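Local coordinates for O-succinylhomoserine sulfhydrylase (Mycobacterium tuberculosis, PDB 3NDN), which probably catalyses the formation of L-homocysteine from O-succinyl-L-homoserine and hydrogen sulfide, using pyridoxal 5'-phosphate as cofactor, at residues G34-S39 with E87-L92; Q180-I185 with H312-L317; L209-F214 with R320-G325. All coordinates share one frame; numbering follows the deposited sequence.

Contact 1 closes first along the chain. It brings the loop 34-39, just after helix 27-33, back against helix 81-94, and the 47 residues between hold no strand. Contact 2 opens at 180-185, after strand 169-173, and contact 3 opens at 209-214, after strand 198-202. Both end at helix 315-321, contact 2 at its start and the turn before, contact 3 at its end and the loop behind, so the two cross. They tie the part of the chain that carries the seven-stranded sheet to the C-terminal part with the five-stranded sheet. Gln321 of contact 3 binds Val183 and Ile185 of contact 2 directly. Contact 1 lies about 34 Å from contact 2, centre to centre.

Contact 1 of 3, residues G34-S39 with E87-L92; sequences GGMLRS and EERLRL
This is a fold type I PLP enzyme of the trans-sulfuration family, and here an N-terminal loop packs against helix 81-94. Arg89 carries the contact. Its CG is anti to the backbone N (chi1 -174°), and a bend at chi3 turns the guanidinium edge toward the loop. NE and NH1 grip one acceptor side-on, the carbonyl oxygen of Gly34. The bond from Arg89 NE to Gly34 O is 3.0 Å, nearly straight at 162°, and lies on a lone pair. Arg89 NH1 reaches Gly34 O at 3.3 Å, from above the carbonyl plane. NH1 also makes a salt bridge with Glu46, and NH2 one with Glu275. Met36 crosses Arg89 obliquely, its CG at the guanidinium edge, 3.5 Å from Arg89 NH1. Met36 CE lies on one face of the Arg38 guanidinium, offset toward its rim; Arg38 itself makes a salt bridge to Asp355 of the second subunit. Arg91 holds the Glu88 carboxylate in a salt bridge by two nearly straight bonds, NE to OE1 and NH2 to OE2, both meeting the oxygens from above the carboxylate plane (51° out of it). Gly34 and Gly35 have no side chains, so the loop comes close to the helix: Gly35 CA is 5.0 Å from Arg89 CA. Glu88 CG rests 3.7 Å from Gly35 CA. Leu92 CD1 lies 3.8 Å from Gly34 CA, where a side chain would otherwise stand.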
loop_
_atom_site.group_PDB
_atom_site.type_symbol
_atom_site.label_atom_id
_atom_site.label_comp_id
_atom_site.label_asym_id
_atom_site.label_seq_id
_atom_site.Cartn_x
_atom_site.Cartn_y
_atom_site.Cartn_z
ATOM N N GLY A 34 8.878 14.014 15.243
ATOM C CA GLY A 34 8.156 13.757 16.500
ATOM C C GLY A 34 7.355 12.449 16.555
ATOM O O GLY A 34 6.796 11.989 15.544
ATOM N N GLY A 35 7.338 11.838 17.739
ATOM C CA GLY A 35 6.467 10.692 18.036
ATOM C C GLY A 35 6.840 9.331 17.463
ATOM O O GLY A 35 5.997 8.418 17.429
ATOM N N MET A 36 8.090 9.176 17.019
ATOM C CA MET A 36 8.524 7.925 16.377
ATOM C C MET A 36 8.781 6.840 17.399
ATOM O O MET A 36 9.139 7.138 18.532
ATOM C CB MET A 36 9.821 8.139 15.585
ATOM C CG MET A 36 9.729 9.186 14.503
ATOM S SD MET A 36 11.177 9.145 13.435
ATOM C CE MET A 36 12.476 9.796 14.486
ATOM N N LEU A 37 8.599 5.591 16.974
ATOM C CA LEU A 37 8.886 4.386 17.779
ATOM C C LEU A 37 9.605 3.326 16.908
ATOM O O LEU A 37 8.963 2.391 16.397
ATOM C CB LEU A 37 7.556 3.803 18.278
ATOM C CG LEU A 37 6.774 4.424 19.441
ATOM C CD1 LEU A 37 5.264 4.252 19.202
ATOM C CD2 LEU A 37 7.204 3.780 20.756
ATOM N N ARG A 38 10.920 3.474 16.720
ATOM C CA ARG A 38 11.681 2.576 15.841
ATOM C C ARG A 38 11.795 1.177 16.454
ATOM O O ARG A 38 11.931 1.049 17.683
ATOM C CB ARG A 38 13.081 3.162 15.530
ATOM C CG ARG A 38 13.040 4.377 14.584
ATOM C CD ARG A 38 14.422 5.021 14.361
ATOM N NE ARG A 38 14.403 6.012 13.269
ATOM C CZ ARG A 38 15.095 7.158 13.250
ATOM N NH1 ARG A 38 15.853 7.520 14.290
ATOM N NH2 ARG A 38 15.009 7.972 12.200
ATOM N N SER A 39 11.717 0.150 15.604
ATOM C CA SER A 39 11.996 -1.251 16.004
ATOM C C SER A 39 13.497 -1.509 16.213
ATOM O O SER A 39 14.329 -0.644 15.938
ATOM C CB SER A 39 11.457 -2.231 14.944
ATOM O OG SER A 39 12.419 -2.454 13.919
ATOM N N GLU A 87 -1.004 9.837 15.860
ATOM C CA GLU A 87 -1.671 10.496 17.015
ATOM C C GLU A 87 -0.681 11.393 17.774
ATOM O O GLU A 87 -0.996 12.548 18.099
ATOM C CB GLU A 87 -2.268 9.471 17.986
ATOM C CG GLU A 87 -3.565 8.769 17.524
ATOM C CD GLU A 87 -3.961 7.553 18.379
ATOM O OE1 GLU A 87 -3.091 7.021 19.123
ATOM O OE2 GLU A 87 -5.151 7.106 18.305
ATOM N N GLU A 88 0.510 10.869 18.048
ATOM C CA GLU A 88 1.492 11.630 18.838
ATOM C C GLU A 88 2.140 12.780 18.077
ATOM O O GLU A 88 2.381 13.859 18.646
ATOM C CB GLU A 88 2.534 10.695 19.461
ATOM C CG GLU A 88 3.614 11.404 20.294
ATOM C CD GLU A 88 3.163 11.797 21.698
ATOM O OE1 GLU A 88 1.967 11.587 22.053
ATOM O OE2 GLU A 88 4.033 12.315 22.456
ATOM N N ARG A 89 2.429 12.571 16.789
ATOM C CA ARG A 89 2.956 13.648 15.946
ATOM C C ARG A 89 1.982 14.839 15.855
ATOM O O ARG A 89 2.392 15.996 16.020
ATOM C CB ARG A 89 3.357 13.116 14.541
ATOM C CG ARG A 89 4.053 14.146 13.622
ATOM C CD ARG A 89 4.724 13.454 12.399
ATOM N NE ARG A 89 5.851 12.610 12.816
ATOM C CZ ARG A 89 6.638 11.907 11.992
ATOM N NH1 ARG A 89 7.639 11.184 12.500
ATOM N NH2 ARG A 89 6.425 11.906 10.675
ATOM N N LEU A 90 0.689 14.567 15.629
ATOM C CA LEU A 90 -0.313 15.640 15.576
ATOM C C LEU A 90 -0.479 16.309 16.964
ATOM O O LEU A 90 -0.618 17.527 17.049
ATOM C CB LEU A 90 -1.689 15.110 15.057
ATOM C CG LEU A 90 -2.855 16.105 14.884
ATOM C CD1 LEU A 90 -2.509 17.313 13.991
ATOM C CD2 LEU A 90 -4.172 15.403 14.416
ATOM N N ARG A 91 -0.436 15.514 18.031
ATOM C CA ARG A 91 -0.559 16.032 19.411
ATOM C C ARG A 91 0.598 17.005 19.722
ATOM O O ARG A 91 0.384 18.068 20.328
ATOM C CB ARG A 91 -0.577 14.877 20.440
ATOM C CG ARG A 91 -0.927 15.315 21.913
ATOM C CD ARG A 91 -0.435 14.287 22.981
ATOM N NE ARG A 91 1.028 14.140 23.020
ATOM C CZ ARG A 91 1.897 15.079 23.414
ATOM N NH1 ARG A 91 1.485 16.297 23.798
ATOM N NH2 ARG A 91 3.204 14.811 23.399
ATOM N N LEU A 92 1.803 16.644 19.285
ATOM C CA LEU A 92 3.002 17.496 19.453
ATOM C C LEU A 92 2.875 18.816 18.705
ATOM O O LEU A 92 3.170 19.865 19.281
ATOM C CB LEU A 92 4.289 16.776 19.020
ATOM C CG LEU A 92 4.814 15.723 20.022
ATOM C CD1 LEU A 92 5.779 14.734 19.354
ATOM C CD2 LEU A 92 5.485 16.395 21.234
#

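Contact 2 of 3, residues Q180-I185 with H312-L317; sequences QSLVDI and HPQYDL
Three hydrogen bonds join the loop 180-185 to the turn before helix 315-321. The Gln314 amide makes two of them with the backbone of one residue. Gln314 OE1 accepts from Leu182 N at 2.9 Å, and Gln314 NE2 donates to Leu182 O at 3.2 Å. In both the donor stands above the carbonyl plane. His312 NE2 gives the third, to Gln180 O at 2.9 Å, with the oxygen at the ring edge. Beside these polar links, Leu182 and Leu317 slide past each other in opposite directions, and Leu182 CB lies 3.9 Å from Leu317 CD2. Leu317 CD1 also meets the carboxylate carbon CG of Asp184, obliquely, at 3.9 Å.

In the second shell, His312 ND1 accepts from Gln314 N at 2.9 Å. This fixes the ring and fits a neutral form with its proton on NE2. Outside the segments, bonds from the Gln180 amide to Val328 O and Thr330 OG1 hold Gln180. His312 to Tyr315 form a type I beta turn, and Gln314 is the N-cap of the helix that follows. Asp184 is the N-cap of helix 185-194. Two N-cap residues thus lie at this contact, where, in this fold type I PLP enzyme, the seven-stranded-sheet domain meets the C-terminal domain.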
loop_
_atom_site.group_PDB
_atom_site.type_symbol
_atom_site.label_atom_id
_atom_site.label_comp_id
_atom_site.label_asym_id
_atom_site.label_seq_id
_atom_site.Cartn_x
_atom_site.Cartn_y
_atom_site.Cartn_z
ATOM N N GLN A 180 -17.134 32.795 4.936
ATOM C CA GLN A 180 -15.953 33.171 5.743
ATOM C C GLN A 180 -16.248 34.194 6.875
ATOM O O GLN A 180 -15.460 35.117 7.127
ATOM C CB GLN A 180 -14.749 33.564 4.845
ATOM C CG GLN A 180 -14.554 32.639 3.606
ATOM C CD GLN A 180 -13.143 32.644 2.982
ATOM O OE1 GLN A 180 -12.156 32.973 3.635
ATOM N NE2 GLN A 180 -13.054 32.234 1.716
ATOM N N SER A 181 -17.394 34.000 7.533
ATOM C CA SER A 181 -17.779 34.722 8.750
ATOM C C SER A 181 -16.993 34.159 9.934
ATOM O O SER A 181 -16.714 32.948 9.971
ATOM C CB SER A 181 -19.292 34.549 8.969
ATOM O OG SER A 181 -19.730 35.076 10.212
ATOM N N LEU A 182 -16.636 35.013 10.902
ATOM C CA LEU A 182 -15.844 34.575 12.071
ATOM C C LEU A 182 -16.620 34.480 13.399
ATOM O O LEU A 182 -17.640 35.150 13.589
ATOM C CB LEU A 182 -14.606 35.484 12.270
ATOM C CG LEU A 182 -13.687 35.856 11.093
ATOM C CD1 LEU A 182 -12.399 36.492 11.593
ATOM C CD2 LEU A 182 -13.348 34.677 10.208
ATOM N N VAL A 183 -16.112 33.647 14.313
ATOM C CA VAL A 183 -16.579 33.580 15.705
ATOM C C VAL A 183 -15.421 34.034 16.625
ATOM O O VAL A 183 -14.275 33.638 16.408
ATOM C CB VAL A 183 -17.030 32.139 16.080
ATOM C CG1 VAL A 183 -17.453 32.051 17.546
ATOM C CG2 VAL A 183 -18.171 31.669 15.160
ATOM N N ASP A 184 -15.714 34.882 17.618
ATOM C CA ASP A 184 -14.695 35.376 18.569
ATOM C C ASP A 184 -14.357 34.266 19.588
ATOM O O ASP A 184 -15.106 34.068 20.549
ATOM C CB ASP A 184 -15.228 36.634 19.291
ATOM C CG ASP A 184 -14.144 37.424 20.040
ATOM O OD1 ASP A 184 -13.223 36.838 20.631
ATOM O OD2 ASP A 184 -14.249 38.672 20.090
ATOM N N ILE A 185 -13.244 33.557 19.390
ATOM C CA ILE A 185 -12.943 32.346 20.208
ATOM C C ILE A 185 -12.828 32.639 21.723
ATOM O O ILE A 185 -13.499 31.987 22.532
ATOM C CB ILE A 185 -11.693 31.560 19.687
ATOM C CG1 ILE A 185 -11.901 31.076 18.246
ATOM C CG2 ILE A 185 -11.345 30.353 20.600
ATOM C CD1 ILE A 185 -10.581 30.605 17.551
ATOM N N HIS A 312 -12.376 43.004 4.786
ATOM C CA HIS A 312 -13.232 42.034 5.476
ATOM C C HIS A 312 -13.922 42.705 6.676
ATOM O O HIS A 312 -13.257 43.416 7.440
ATOM C CB HIS A 312 -12.414 40.808 5.940
ATOM C CG HIS A 312 -13.251 39.651 6.400
ATOM N ND1 HIS A 312 -14.017 39.693 7.546
ATOM C CD2 HIS A 312 -13.425 38.412 5.881
ATOM C CE1 HIS A 312 -14.642 38.540 7.702
ATOM N NE2 HIS A 312 -14.300 37.745 6.704
ATOM N N PRO A 313 -15.252 42.497 6.841
ATOM C CA PRO A 313 -15.971 43.180 7.937
ATOM C C PRO A 313 -15.438 42.857 9.337
ATOM O O PRO A 313 -15.642 43.648 10.265
ATOM C CB PRO A 313 -17.431 42.705 7.794
ATOM C CG PRO A 313 -17.479 41.773 6.660
ATOM C CD PRO A 313 -16.159 41.759 5.943
ATOM N N GLN A 314 -14.772 41.710 9.484
ATOM C CA GLN A 314 -14.194 41.287 10.766
ATOM C C GLN A 314 -12.658 41.212 10.725
ATOM O O GLN A 314 -12.043 40.370 11.400
ATOM C CB GLN A 314 -14.776 39.937 11.201
ATOM C CG GLN A 314 -16.257 39.984 11.595
ATOM C CD GLN A 314 -16.879 38.603 11.691
ATOM O OE1 GLN A 314 -16.993 37.885 10.695
ATOM N NE2 GLN A 314 -17.278 38.222 12.895
ATOM N N TYR A 315 -12.044 42.095 9.942
ATOM C CA TYR A 315 -10.581 42.100 9.761
ATOM C C TYR A 315 -9.779 42.204 11.065
ATOM O O TYR A 315 -8.774 41.499 11.238
ATOM C CB TYR A 315 -10.169 43.220 8.808
ATOM C CG TYR A 315 -8.683 43.317 8.524
ATOM C CD1 TYR A 315 -8.019 42.326 7.790
ATOM C CD2 TYR A 315 -7.938 44.415 8.982
ATOM C CE1 TYR A 315 -6.643 42.419 7.528
ATOM C CE2 TYR A 315 -6.563 44.522 8.722
ATOM C CZ TYR A 315 -5.930 43.523 7.994
ATOM O OH TYR A 315 -4.589 43.638 7.730
ATOM N N ASP A 316 -10.199 43.092 11.968
ATOM C CA ASP A 316 -9.479 43.256 13.233
ATOM C C ASP A 316 -9.491 41.972 14.075
ATOM O O ASP A 316 -8.486 41.645 14.700
ATOM C CB ASP A 316 -9.997 44.456 14.041
ATOM C CG ASP A 316 -9.594 45.808 13.429
ATOM O OD1 ASP A 316 -8.659 45.873 12.589
ATOM O OD2 ASP A 316 -10.215 46.824 13.809
ATOM N N LEU A 317 -10.623 41.260 14.082
ATOM C CA LEU A 317 -10.729 39.964 14.772
ATOM C C LEU A 317 -9.863 38.882 14.112
ATOM O O LEU A 317 -9.227 38.086 14.805
ATOM C CB LEU A 317 -12.197 39.502 14.869
ATOM C CG LEU A 317 -12.445 38.080 15.411
ATOM C CD1 LEU A 317 -11.892 37.904 16.834
ATOM C CD2 LEU A 317 -13.932 37.706 15.355
#

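Contact 3 of 3, residues L209-F214 with R320-G325; sequences LLQQGF and RQMSGG
The two backbones run in opposite directions side by side, Leu210 against Ser323 and Gln211 against Met322, joined by one direct hydrogen bond. Ser323 N donates to Leu210 O at 2.9 Å, with an angle of 163° at the hydrogen and in the carbonyl plane. The same oxygen takes a CA-H...O contact from Met322. One residue further on, a water accepts from Gln212 N and donates to Gln321 O, bridging the backbones.

Gln211 is extended, its CG anti to the backbone N (chi1 -177°). It lies beside Gln321, pointing the same way, but their amide planes are 85° apart. Gln211 OE1 is 3.6 Å from Gln321 NE2, and a second water links the two, donating to OE1 at 2.8 Å. Other partners fix both amides: Gln211 NE2 binds Asn203 OD1 and Thr174 O, and Gln321 binds Val183 O and Ile185 N. Met322 crosses Gln211 obliquely, with CG 3.5 Å from Gln211 OE1. At the other end, Ser323 OG sits 3.4 Å from Leu210 CA, and a third water joins this hydroxyl to Leu209 O. Leu210 also packs on Val281 and Asn285 of helix 277-296.

Gly324 O is buried here with no polar partner in the model. One backbone bond, three bridging waters and the packing of Leu210 and Gln211 join the weakly bonded helix 207-210 to the end of helix 315-321; no charged pair crosses between them.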
loop_
_atom_site.group_PDB
_atom_site.type_symbol
_atom_site.label_atom_id
_atom_site.label_comp_id
_atom_site.label_asym_id
_atom_site.label_seq_id
_atom_site.Cartn_x
_atom_site.Cartn_y
_atom_site.Cartn_z
ATOM N N LEU A 209 -1.479 25.454 11.848
ATOM C CA LEU A 209 -0.399 26.370 11.563
ATOM C C LEU A 209 -0.851 27.838 11.630
ATOM O O LEU A 209 -0.029 28.723 11.888
ATOM C CB LEU A 209 0.245 26.036 10.221
ATOM C CG LEU A 209 1.308 24.927 10.208
ATOM C CD1 LEU A 209 0.856 23.625 10.866
ATOM C CD2 LEU A 209 1.732 24.673 8.793
ATOM N N LEU A 210 -2.139 28.093 11.394
ATOM C CA LEU A 210 -2.622 29.490 11.309
ATOM C C LEU A 210 -3.525 29.966 12.460
ATOM O O LEU A 210 -3.740 31.168 12.609
ATOM C CB LEU A 210 -3.284 29.766 9.957
ATOM C CG LEU A 210 -2.502 29.446 8.676
ATOM C CD1 LEU A 210 -3.325 29.830 7.467
ATOM C CD2 LEU A 210 -1.121 30.142 8.651
ATOM N N GLN A 211 -4.046 29.035 13.255
ATOM C CA GLN A 211 -4.972 29.342 14.368
ATOM C C GLN A 211 -4.838 28.267 15.457
ATOM O O GLN A 211 -4.984 27.069 15.169
ATOM C CB GLN A 211 -6.419 29.402 13.857
ATOM C CG GLN A 211 -7.469 29.776 14.910
ATOM C CD GLN A 211 -8.812 30.115 14.292
ATOM O OE1 GLN A 211 -9.187 31.282 14.206
ATOM N NE2 GLN A 211 -9.548 29.094 13.860
ATOM N N GLN A 212 -4.562 28.687 16.694
ATOM C CA GLN A 212 -4.342 27.734 17.805
ATOM C C GLN A 212 -5.297 27.914 18.999
ATOM O O GLN A 212 -5.205 28.888 19.758
ATOM C CB GLN A 212 -2.868 27.755 18.242
ATOM C CG GLN A 212 -1.965 27.059 17.223
ATOM C CD GLN A 212 -0.551 26.862 17.702
ATOM O OE1 GLN A 212 0.207 27.828 17.840
ATOM N NE2 GLN A 212 -0.169 25.595 17.943
ATOM N N GLY A 213 -6.222 26.966 19.149
ATOM C CA GLY A 213 -7.299 27.093 20.134
ATOM C C GLY A 213 -6.967 26.832 21.596
ATOM O O GLY A 213 -7.581 27.433 22.483
ATOM N N PHE A 214 -6.026 25.931 21.866
ATOM C CA PHE A 214 -5.730 25.564 23.258
ATOM C C PHE A 214 -5.250 26.741 24.156
ATOM O O PHE A 214 -5.772 26.903 25.262
ATOM C CB PHE A 214 -4.835 24.315 23.346
ATOM C CG PHE A 214 -5.560 23.017 23.005
ATOM C CD1 PHE A 214 -6.495 22.470 23.886
ATOM C CD2 PHE A 214 -5.315 22.354 21.802
ATOM C CE1 PHE A 214 -7.180 21.263 23.572
ATOM C CE2 PHE A 214 -5.994 21.154 21.482
ATOM C CZ PHE A 214 -6.925 20.617 22.371
ATOM N N ARG A 320 -6.384 39.366 15.228
ATOM C CA ARG A 320 -6.258 39.018 16.648
ATOM C C ARG A 320 -6.037 37.516 16.879
ATOM O O ARG A 320 -5.233 37.141 17.721
ATOM C CB ARG A 320 -7.515 39.435 17.437
ATOM C CG ARG A 320 -7.508 40.821 18.008
ATOM C CD ARG A 320 -8.325 40.917 19.319
ATOM N NE ARG A 320 -9.736 40.515 19.229
ATOM C CZ ARG A 320 -10.714 41.250 18.690
ATOM N NH1 ARG A 320 -10.455 42.430 18.137
ATOM N NH2 ARG A 320 -11.961 40.797 18.686
ATOM N N GLN A 321 -6.750 36.663 16.142
ATOM C CA GLN A 321 -6.744 35.211 16.431
ATOM C C GLN A 321 -6.153 34.283 15.341
ATOM O O GLN A 321 -5.972 33.079 15.590
ATOM C CB GLN A 321 -8.142 34.725 16.872
ATOM C CG GLN A 321 -9.214 34.657 15.783
ATOM C CD GLN A 321 -10.601 34.287 16.326
ATOM O OE1 GLN A 321 -10.878 34.434 17.519
ATOM N NE2 GLN A 321 -11.478 33.816 15.442
ATOM N N MET A 322 -5.876 34.833 14.156
ATOM C CA MET A 322 -5.244 34.070 13.057
ATOM C C MET A 322 -3.911 34.706 12.634
ATOM O O MET A 322 -3.754 35.928 12.706
ATOM C CB MET A 322 -6.161 33.997 11.832
ATOM C CG MET A 322 -7.605 33.579 12.093
ATOM S SD MET A 322 -8.625 33.631 10.591
ATOM C CE MET A 322 -8.054 32.158 9.713
ATOM N N SER A 323 -2.976 33.880 12.164
ATOM C CA SER A 323 -1.659 34.348 11.672
ATOM C C SER A 323 -1.559 34.430 10.137
ATOM O O SER A 323 -0.523 34.846 9.598
ATOM C CB SER A 323 -0.512 33.495 12.256
ATOM O OG SER A 323 -0.496 32.173 11.723
ATOM N N GLY A 324 -2.646 34.061 9.462
ATOM C CA GLY A 324 -2.802 34.176 8.007
ATOM C C GLY A 324 -4.259 33.946 7.630
ATOM O O GLY A 324 -5.032 33.436 8.445
ATOM N N GLY A 325 -4.655 34.340 6.414
ATOM C CA GLY A 325 -6.046 34.193 5.958
ATOM C C GLY A 325 -6.504 32.775 5.627
ATOM O O GLY A 325 -7.694 32.455 5.744
HETATM O O HOH W 1 -0.258 30.701 13.958
HETATM O O HOH W 2 -11.155 32.585 12.660
HETATM O O HOH W 3 -4.290 31.475 17.108
#